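PDB 3QI7: putative transcriptional regulator, which is of unknown function but has a periplasmic binding protein-like fold and probably binds a small molecule, perhaps a sugar. Local coordinates for residues L128-S139 and V357-I365; G155-A163 and L212-Y223. One frame throughout, in Å; residues are numbered along the deposited sequence.

Interaction 1. Residues L128-S139 and V357-I365; sequences LSQFVDVNLGVS and VLYNYQSVI
N360 reaches from the turn before strand 361-370 to the end of helix 125-131 and the loop after it, where two bonds hold its ND2. One N-H goes to S129 O (2.9 Å), on a lone pair and nearly straight at 168°, the other to D133 O, met from above the carbonyl plane. In the conformer described, S129 OG donates to N360 OD1 (2.7 Å). N360 CG lies between the backbone N and carbonyl carbon (chi1 71°), which swings the amide toward the helix. N135 runs alongside, its amide plane 80° from that of N360. N135 N bonds N360 O at 2.9 Å; its ND2 is shared between V132 O and N360 O, meeting the latter from above the carbonyl plane at 3.3 Å, and its OD1 is bonded to S118 OG. In this dense, buried corner N135 CB packs 3.4 Å from Y361 CD2. The other end is looser and wetter: V138 is exposed, S139 CB comes no nearer S363 OG than 3.8 Å, and a water bridges S139 N and V364 O. Q362 N to N135 O, G137 N to Q362 O and V364 N to G137 O complete the parallel pairing in the mixed sheet of a periplasmic binding protein-like domain.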
# COMPACT_ATOMS: atom_id res chain seq x y z
N LEU A 128 -4.96 -16.42 -7.00
CA LEU A 128 -5.17 -15.15 -7.68
C LEU A 128 -4.60 -15.17 -9.11
O LEU A 128 -5.24 -14.70 -10.06
CB LEU A 128 -4.52 -14.02 -6.88
CG LEU A 128 -5.23 -13.52 -5.62
CD1 LEU A 128 -4.40 -12.42 -4.93
CD2 LEU A 128 -6.63 -12.97 -5.90
N SER A 129 -3.39 -15.71 -9.27
CA SER A 129 -2.75 -15.72 -10.59
C SER A 129 -3.55 -16.57 -11.58
O SER A 129 -3.70 -16.20 -12.76
CB SER A 129 -1.32 -16.25 -10.49
OG SER A 129 -0.75 -16.45 -11.78
N GLN A 130 -4.05 -17.72 -11.11
CA GLN A 130 -4.81 -18.65 -11.95
C GLN A 130 -6.13 -18.03 -12.40
O GLN A 130 -6.51 -18.16 -13.55
CB GLN A 130 -5.07 -19.97 -11.19
CG GLN A 130 -5.54 -21.15 -12.07
CD GLN A 130 -5.83 -22.43 -11.27
OE1 GLN A 130 -5.41 -22.59 -10.13
NE2 GLN A 130 -6.56 -23.34 -11.89
N PHE A 131 -6.81 -17.33 -11.48
CA PHE A 131 -8.25 -16.99 -11.72
C PHE A 131 -8.56 -15.51 -11.96
O PHE A 131 -9.69 -15.19 -12.33
CB PHE A 131 -9.12 -17.51 -10.56
CG PHE A 131 -9.10 -19.00 -10.41
CD1 PHE A 131 -9.57 -19.81 -11.42
CD2 PHE A 131 -8.58 -19.59 -9.26
CE1 PHE A 131 -9.54 -21.20 -11.29
CE2 PHE A 131 -8.54 -20.97 -9.12
CZ PHE A 131 -9.03 -21.78 -10.13
N VAL A 132 -7.59 -14.63 -11.74
CA VAL A 132 -7.78 -13.18 -11.95
C VAL A 132 -6.78 -12.71 -13.01
O VAL A 132 -5.61 -13.13 -13.00
CB VAL A 132 -7.59 -12.40 -10.61
CG1 VAL A 132 -7.76 -10.90 -10.81
CG2 VAL A 132 -8.55 -12.95 -9.52
N ASP A 133 -7.22 -11.85 -13.94
CA ASP A 133 -6.36 -11.49 -15.09
C ASP A 133 -5.03 -10.77 -14.72
O ASP A 133 -3.97 -11.17 -15.19
CB ASP A 133 -7.11 -10.59 -16.10
CG ASP A 133 -8.36 -11.25 -16.66
OD1 ASP A 133 -8.32 -12.47 -16.89
OD2 ASP A 133 -9.38 -10.53 -16.89
N VAL A 134 -5.11 -9.69 -13.92
CA VAL A 134 -3.94 -8.88 -13.49
C VAL A 134 -3.97 -8.76 -11.98
O VAL A 134 -5.01 -8.50 -11.39
CB VAL A 134 -3.95 -7.47 -14.12
CG1 VAL A 134 -2.70 -6.67 -13.69
CG2 VAL A 134 -4.02 -7.58 -15.65
N ASN A 135 -2.83 -9.04 -11.36
CA ASN A 135 -2.68 -9.07 -9.91
C ASN A 135 -1.51 -8.22 -9.47
O ASN A 135 -0.39 -8.43 -9.90
CB ASN A 135 -2.53 -10.51 -9.44
CG ASN A 135 -3.74 -11.36 -9.83
OD1 ASN A 135 -4.79 -11.25 -9.20
ND2 ASN A 135 -3.61 -12.15 -10.90
N LEU A 136 -1.80 -7.23 -8.63
CA LEU A 136 -0.85 -6.27 -8.14
C LEU A 136 -0.87 -6.34 -6.63
O LEU A 136 -1.94 -6.43 -6.02
CB LEU A 136 -1.28 -4.88 -8.55
CG LEU A 136 -1.52 -4.65 -10.05
CD1 LEU A 136 -2.14 -3.22 -10.26
CD2 LEU A 136 -0.24 -4.84 -10.82
N GLY A 137 0.31 -6.36 -6.03
CA GLY A 137 0.41 -6.51 -4.59
C GLY A 137 1.78 -6.14 -4.08
O GLY A 137 2.59 -5.53 -4.78
N VAL A 138 2.03 -6.51 -2.84
CA VAL A 138 3.31 -6.28 -2.20
C VAL A 138 3.87 -7.59 -1.69
O VAL A 138 3.12 -8.45 -1.22
CB VAL A 138 3.18 -5.28 -1.05
CG1 VAL A 138 2.70 -3.92 -1.58
CG2 VAL A 138 2.25 -5.81 0.03
N SER A 139 5.19 -7.75 -1.80
CA SER A 139 5.89 -8.92 -1.29
C SER A 139 6.55 -8.52 0.03
O SER A 139 7.36 -7.58 0.07
CB SER A 139 6.91 -9.40 -2.31
OG SER A 139 7.96 -10.14 -1.69
N VAL A 357 6.96 -17.95 -14.30
CA VAL A 357 5.77 -18.45 -14.99
C VAL A 357 4.51 -17.67 -14.63
O VAL A 357 3.71 -17.39 -15.52
CB VAL A 357 5.58 -19.95 -14.73
CG1 VAL A 357 4.19 -20.42 -15.19
CG2 VAL A 357 6.71 -20.74 -15.42
N LEU A 358 4.36 -17.30 -13.34
CA LEU A 358 3.20 -16.52 -12.86
C LEU A 358 3.46 -15.04 -13.08
O LEU A 358 3.58 -14.24 -12.13
CB LEU A 358 2.88 -16.84 -11.39
CG LEU A 358 2.72 -18.35 -11.05
CD1 LEU A 358 2.35 -18.58 -9.58
CD2 LEU A 358 1.70 -18.97 -11.99
N TYR A 359 3.53 -14.67 -14.35
CA TYR A 359 3.91 -13.32 -14.74
C TYR A 359 2.78 -12.32 -14.45
O TYR A 359 3.02 -11.11 -14.32
CB TYR A 359 4.29 -13.30 -16.22
CG TYR A 359 3.11 -13.51 -17.10
CD1 TYR A 359 2.31 -12.43 -17.46
CD2 TYR A 359 2.73 -14.77 -17.50
CE1 TYR A 359 1.19 -12.59 -18.22
CE2 TYR A 359 1.60 -14.96 -18.28
CZ TYR A 359 0.85 -13.87 -18.65
OH TYR A 359 -0.26 -14.04 -19.40
N ASN A 360 1.55 -12.82 -14.35
CA ASN A 360 0.40 -11.94 -14.16
C ASN A 360 0.15 -11.58 -12.69
O ASN A 360 -0.91 -11.02 -12.35
CB ASN A 360 -0.87 -12.48 -14.83
CG ASN A 360 -1.43 -13.67 -14.14
OD1 ASN A 360 -0.68 -14.51 -13.67
ND2 ASN A 360 -2.76 -13.73 -14.02
N TYR A 361 1.11 -11.90 -11.82
CA TYR A 361 1.09 -11.38 -10.45
C TYR A 361 2.36 -10.61 -10.31
O TYR A 361 3.43 -11.18 -10.46
CB TYR A 361 0.96 -12.50 -9.38
CG TYR A 361 0.83 -11.91 -7.99
CD1 TYR A 361 1.90 -11.23 -7.41
CD2 TYR A 361 -0.37 -11.96 -7.27
CE1 TYR A 361 1.79 -10.62 -6.17
CE2 TYR A 361 -0.48 -11.34 -6.03
CZ TYR A 361 0.61 -10.69 -5.48
OH TYR A 361 0.58 -10.09 -4.24
N GLN A 362 2.27 -9.30 -10.06
CA GLN A 362 3.45 -8.45 -10.02
C GLN A 362 3.46 -7.70 -8.71
O GLN A 362 2.44 -7.11 -8.35
CB GLN A 362 3.43 -7.44 -11.18
CG GLN A 362 3.66 -8.11 -12.58
CD GLN A 362 5.11 -8.40 -12.91
OE1 GLN A 362 6.02 -7.77 -12.36
NE2 GLN A 362 5.33 -9.31 -13.88
N SER A 363 4.54 -7.81 -7.94
CA SER A 363 4.63 -7.07 -6.70
C SER A 363 5.40 -5.81 -6.99
O SER A 363 6.19 -5.79 -7.93
CB SER A 363 5.26 -7.89 -5.58
OG SER A 363 6.59 -8.19 -5.85
N VAL A 364 5.17 -4.78 -6.19
CA VAL A 364 5.76 -3.47 -6.46
C VAL A 364 6.35 -2.87 -5.20
O VAL A 364 5.82 -3.06 -4.12
CB VAL A 364 4.71 -2.48 -7.11
CG1 VAL A 364 3.43 -2.43 -6.34
CG2 VAL A 364 5.27 -1.06 -7.28
N ILE A 365 7.47 -2.16 -5.36
CA ILE A 365 8.05 -1.32 -4.31
C ILE A 365 8.21 0.02 -4.97
O ILE A 365 8.73 0.08 -6.07
CB ILE A 365 9.47 -1.80 -3.84
CG1 ILE A 365 9.43 -3.22 -3.23
CG2 ILE A 365 10.10 -0.78 -2.84
CD1 ILE A 365 8.60 -3.36 -1.97
O HOH W 1 6.64 -5.58 -2.86

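Interaction 2. Residues G155-A163 and L212-Y223; sequences GAKAFIHYA and LNEDIEKQVKKY
Two tyrosine rings, Y162 from the strand and Y223 from the helix, each take an aliphatic group on one face. L212 CD2 sits over Y162, 3.5 Å from the ring centroid and offset toward the rim, a CH-pi contact; A158 CB stands almost above the centre of Y223, 5° off the normal. At the edge of Y162 lies the carboxylate of D215, its plane turned 88° from the ring, and Q219 OE1 lies in plane at the edge of Y223. Y162 OH donates over 2.5 Å onto the anti lone pair of D215 OD2. The same oxygen receives Q219 NE2 on its syn side, from somewhat out of the carboxylate plane, at 3.0 Å and 171°, so two donors grip it, which would probably favour the charged carboxylate. Q219 can reach back along its own helix because its chain bends at chi2; in the conformer described, K222 NZ donates to its OE1. I160 CD1 lies 3.9 Å from Q219 OE1, and I216 CG1 packs 3.8 Å from Y162 CE2. Segment 212-223 of helix 203-223 runs nearly antiparallel to strand segment 159-163, which strands 191-196 and 228-231 flank in a parallel sheet; M236 of helix 234-247 also touches Y162.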
# COMPACT_ATOMS: atom_id res chain seq x y z
N GLY A 155 22.64 5.77 6.57
CA GLY A 155 23.68 5.86 7.59
C GLY A 155 23.43 5.07 8.86
O GLY A 155 24.14 5.27 9.86
N ALA A 156 22.46 4.16 8.85
CA ALA A 156 22.17 3.35 10.07
C ALA A 156 23.34 2.46 10.51
O ALA A 156 23.93 1.71 9.71
CB ALA A 156 20.94 2.50 9.85
N LYS A 157 23.66 2.51 11.80
CA LYS A 157 24.69 1.66 12.37
C LYS A 157 24.10 0.48 13.13
O LYS A 157 24.83 -0.42 13.57
CB LYS A 157 25.64 2.48 13.25
CG LYS A 157 26.47 3.48 12.46
CD LYS A 157 27.15 2.84 11.27
CE LYS A 157 28.38 3.63 10.82
NZ LYS A 157 28.74 3.35 9.39
N ALA A 158 22.77 0.48 13.30
CA ALA A 158 22.01 -0.69 13.79
C ALA A 158 20.58 -0.54 13.26
O ALA A 158 20.17 0.57 12.89
CB ALA A 158 22.02 -0.77 15.36
N PHE A 159 19.84 -1.64 13.19
CA PHE A 159 18.42 -1.66 12.85
C PHE A 159 17.68 -2.29 14.02
O PHE A 159 17.92 -3.47 14.34
CB PHE A 159 18.20 -2.48 11.59
CG PHE A 159 16.80 -2.44 11.04
CD1 PHE A 159 15.72 -3.08 11.69
CD2 PHE A 159 16.56 -1.84 9.79
CE1 PHE A 159 14.48 -3.06 11.12
CE2 PHE A 159 15.28 -1.79 9.26
CZ PHE A 159 14.26 -2.42 9.91
N ILE A 160 16.80 -1.53 14.67
CA ILE A 160 15.99 -2.04 15.80
C ILE A 160 14.58 -2.39 15.26
O ILE A 160 13.94 -1.54 14.67
CB ILE A 160 15.90 -1.03 16.99
CG1 ILE A 160 17.24 -0.30 17.22
CG2 ILE A 160 15.48 -1.75 18.30
CD1 ILE A 160 18.50 -1.18 17.51
N HIS A 161 14.15 -3.65 15.42
CA HIS A 161 12.82 -4.13 15.00
C HIS A 161 11.94 -4.44 16.21
O HIS A 161 12.36 -5.22 17.08
CB HIS A 161 13.00 -5.42 14.20
CG HIS A 161 11.74 -5.96 13.60
ND1 HIS A 161 10.82 -6.70 14.33
CD2 HIS A 161 11.27 -5.92 12.33
CE1 HIS A 161 9.83 -7.07 13.52
NE2 HIS A 161 10.08 -6.60 12.31
N TYR A 162 10.77 -3.79 16.27
CA TYR A 162 9.83 -3.90 17.40
C TYR A 162 8.52 -4.52 16.91
O TYR A 162 7.92 -4.05 15.95
CB TYR A 162 9.53 -2.51 18.00
CG TYR A 162 10.65 -1.87 18.78
CD1 TYR A 162 11.00 -2.35 20.01
CD2 TYR A 162 11.32 -0.75 18.29
CE1 TYR A 162 12.03 -1.77 20.72
CE2 TYR A 162 12.34 -0.16 18.99
CZ TYR A 162 12.70 -0.67 20.22
OH TYR A 162 13.72 -0.08 20.93
N ALA A 163 8.06 -5.56 17.62
CA ALA A 163 6.85 -6.34 17.31
C ALA A 163 6.58 -7.24 18.50
O ALA A 163 7.52 -7.72 19.13
CB ALA A 163 7.09 -7.23 16.09
N LEU A 212 8.32 0.93 24.67
CA LEU A 212 9.05 1.46 23.51
C LEU A 212 9.92 2.65 23.89
O LEU A 212 11.11 2.68 23.55
CB LEU A 212 8.15 1.79 22.34
CG LEU A 212 7.54 0.64 21.55
CD1 LEU A 212 6.40 1.21 20.69
CD2 LEU A 212 8.60 -0.07 20.69
N ASN A 213 9.35 3.60 24.62
CA ASN A 213 10.11 4.77 25.00
C ASN A 213 11.38 4.42 25.77
O ASN A 213 12.47 4.95 25.49
CB ASN A 213 9.23 5.79 25.73
CG ASN A 213 8.33 6.55 24.75
OD1 ASN A 213 8.78 6.91 23.66
ND2 ASN A 213 7.08 6.77 25.12
N GLU A 214 11.25 3.50 26.73
CA GLU A 214 12.40 3.12 27.53
C GLU A 214 13.42 2.33 26.72
O GLU A 214 14.61 2.58 26.84
CB GLU A 214 11.98 2.35 28.78
CG GLU A 214 11.16 3.20 29.72
CD GLU A 214 11.88 4.45 30.19
OE1 GLU A 214 13.06 4.34 30.61
OE2 GLU A 214 11.27 5.54 30.14
N ASP A 215 12.96 1.43 25.85
CA ASP A 215 13.89 0.60 25.07
C ASP A 215 14.67 1.43 24.02
O ASP A 215 15.91 1.29 23.89
CB ASP A 215 13.17 -0.55 24.40
CG ASP A 215 14.15 -1.63 23.96
OD1 ASP A 215 14.60 -2.40 24.84
OD2 ASP A 215 14.49 -1.67 22.75
N ILE A 216 13.95 2.30 23.33
CA ILE A 216 14.57 3.21 22.35
C ILE A 216 15.66 4.04 23.00
O ILE A 216 16.77 4.09 22.49
CB ILE A 216 13.51 4.09 21.64
CG1 ILE A 216 12.60 3.21 20.77
CG2 ILE A 216 14.18 5.19 20.79
CD1 ILE A 216 11.36 3.87 20.29
N GLU A 217 15.38 4.68 24.13
CA GLU A 217 16.45 5.35 24.87
C GLU A 217 17.69 4.45 25.08
O GLU A 217 18.82 4.88 24.89
CB GLU A 217 15.95 5.86 26.23
CG GLU A 217 14.96 7.00 26.07
CD GLU A 217 14.45 7.50 27.41
OE1 GLU A 217 15.21 7.40 28.40
OE2 GLU A 217 13.30 7.99 27.44
N LYS A 218 17.44 3.19 25.42
CA LYS A 218 18.53 2.24 25.65
C LYS A 218 19.35 1.96 24.42
O LYS A 218 20.59 1.87 24.48
CB LYS A 218 17.99 0.92 26.26
CG LYS A 218 17.52 1.12 27.70
CD LYS A 218 17.43 -0.18 28.50
CE LYS A 218 16.20 -1.00 28.15
NZ LYS A 218 15.94 -2.00 29.23
N GLN A 219 18.66 1.83 23.28
CA GLN A 219 19.31 1.50 22.03
C GLN A 219 20.17 2.66 21.53
O GLN A 219 21.27 2.43 21.00
CB GLN A 219 18.28 1.06 20.97
CG GLN A 219 17.38 -0.14 21.38
CD GLN A 219 18.11 -1.44 21.63
OE1 GLN A 219 19.29 -1.57 21.32
NE2 GLN A 219 17.39 -2.43 22.19
N VAL A 220 19.71 3.89 21.74
CA VAL A 220 20.49 5.10 21.42
C VAL A 220 21.74 5.24 22.31
O VAL A 220 22.81 5.64 21.85
CB VAL A 220 19.59 6.39 21.48
CG1 VAL A 220 20.43 7.67 21.34
CG2 VAL A 220 18.51 6.33 20.40
N LYS A 221 21.63 4.90 23.59
CA LYS A 221 22.80 4.91 24.47
C LYS A 221 23.85 3.89 24.04
O LYS A 221 25.06 4.15 24.11
CB LYS A 221 22.40 4.65 25.92
CG LYS A 221 21.73 5.85 26.54
CD LYS A 221 21.35 5.59 28.00
CE LYS A 221 20.19 6.49 28.44
NZ LYS A 221 20.44 7.05 29.78
N LYS A 222 23.39 2.75 23.56
CA LYS A 222 24.28 1.68 23.11
C LYS A 222 25.00 2.02 21.81
O LYS A 222 26.23 1.90 21.72
CB LYS A 222 23.51 0.38 22.90
CG LYS A 222 23.15 -0.31 24.16
CD LYS A 222 22.16 -1.42 23.90
CE LYS A 222 22.63 -2.33 22.76
NZ LYS A 222 21.55 -3.24 22.25
N TYR A 223 24.25 2.47 20.81
CA TYR A 223 24.78 2.72 19.47
C TYR A 223 25.01 4.17 19.08
O TYR A 223 25.67 4.43 18.08
CB TYR A 223 23.85 2.11 18.45
CG TYR A 223 23.73 0.61 18.60
CD1 TYR A 223 24.70 -0.25 18.06
CD2 TYR A 223 22.64 0.05 19.24
CE1 TYR A 223 24.56 -1.63 18.16
CE2 TYR A 223 22.52 -1.31 19.37
CZ TYR A 223 23.48 -2.15 18.83
OH TYR A 223 23.31 -3.51 18.98

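In the fold
The two contacts belong to different sheets. Interaction 1 adds the C-terminal strand 361-370 to the mixed sheet that also holds strands 13-19, 57-63, 88-94 and 115-118, whereas interaction 2 packs a helix on the separate three-stranded parallel sheet. Their centres are about 36 Å apart and their nearest atoms about 13 Å apart, so they do not touch. In sequence, both segments of interaction 2 fall between 128-139 and 357-365: the chain leaves the first sheet, builds the second and returns. This arrangement is consistent with the two-lobed architecture of periplasmic binding proteins, in which a ligand typically binds in the cleft between lobes.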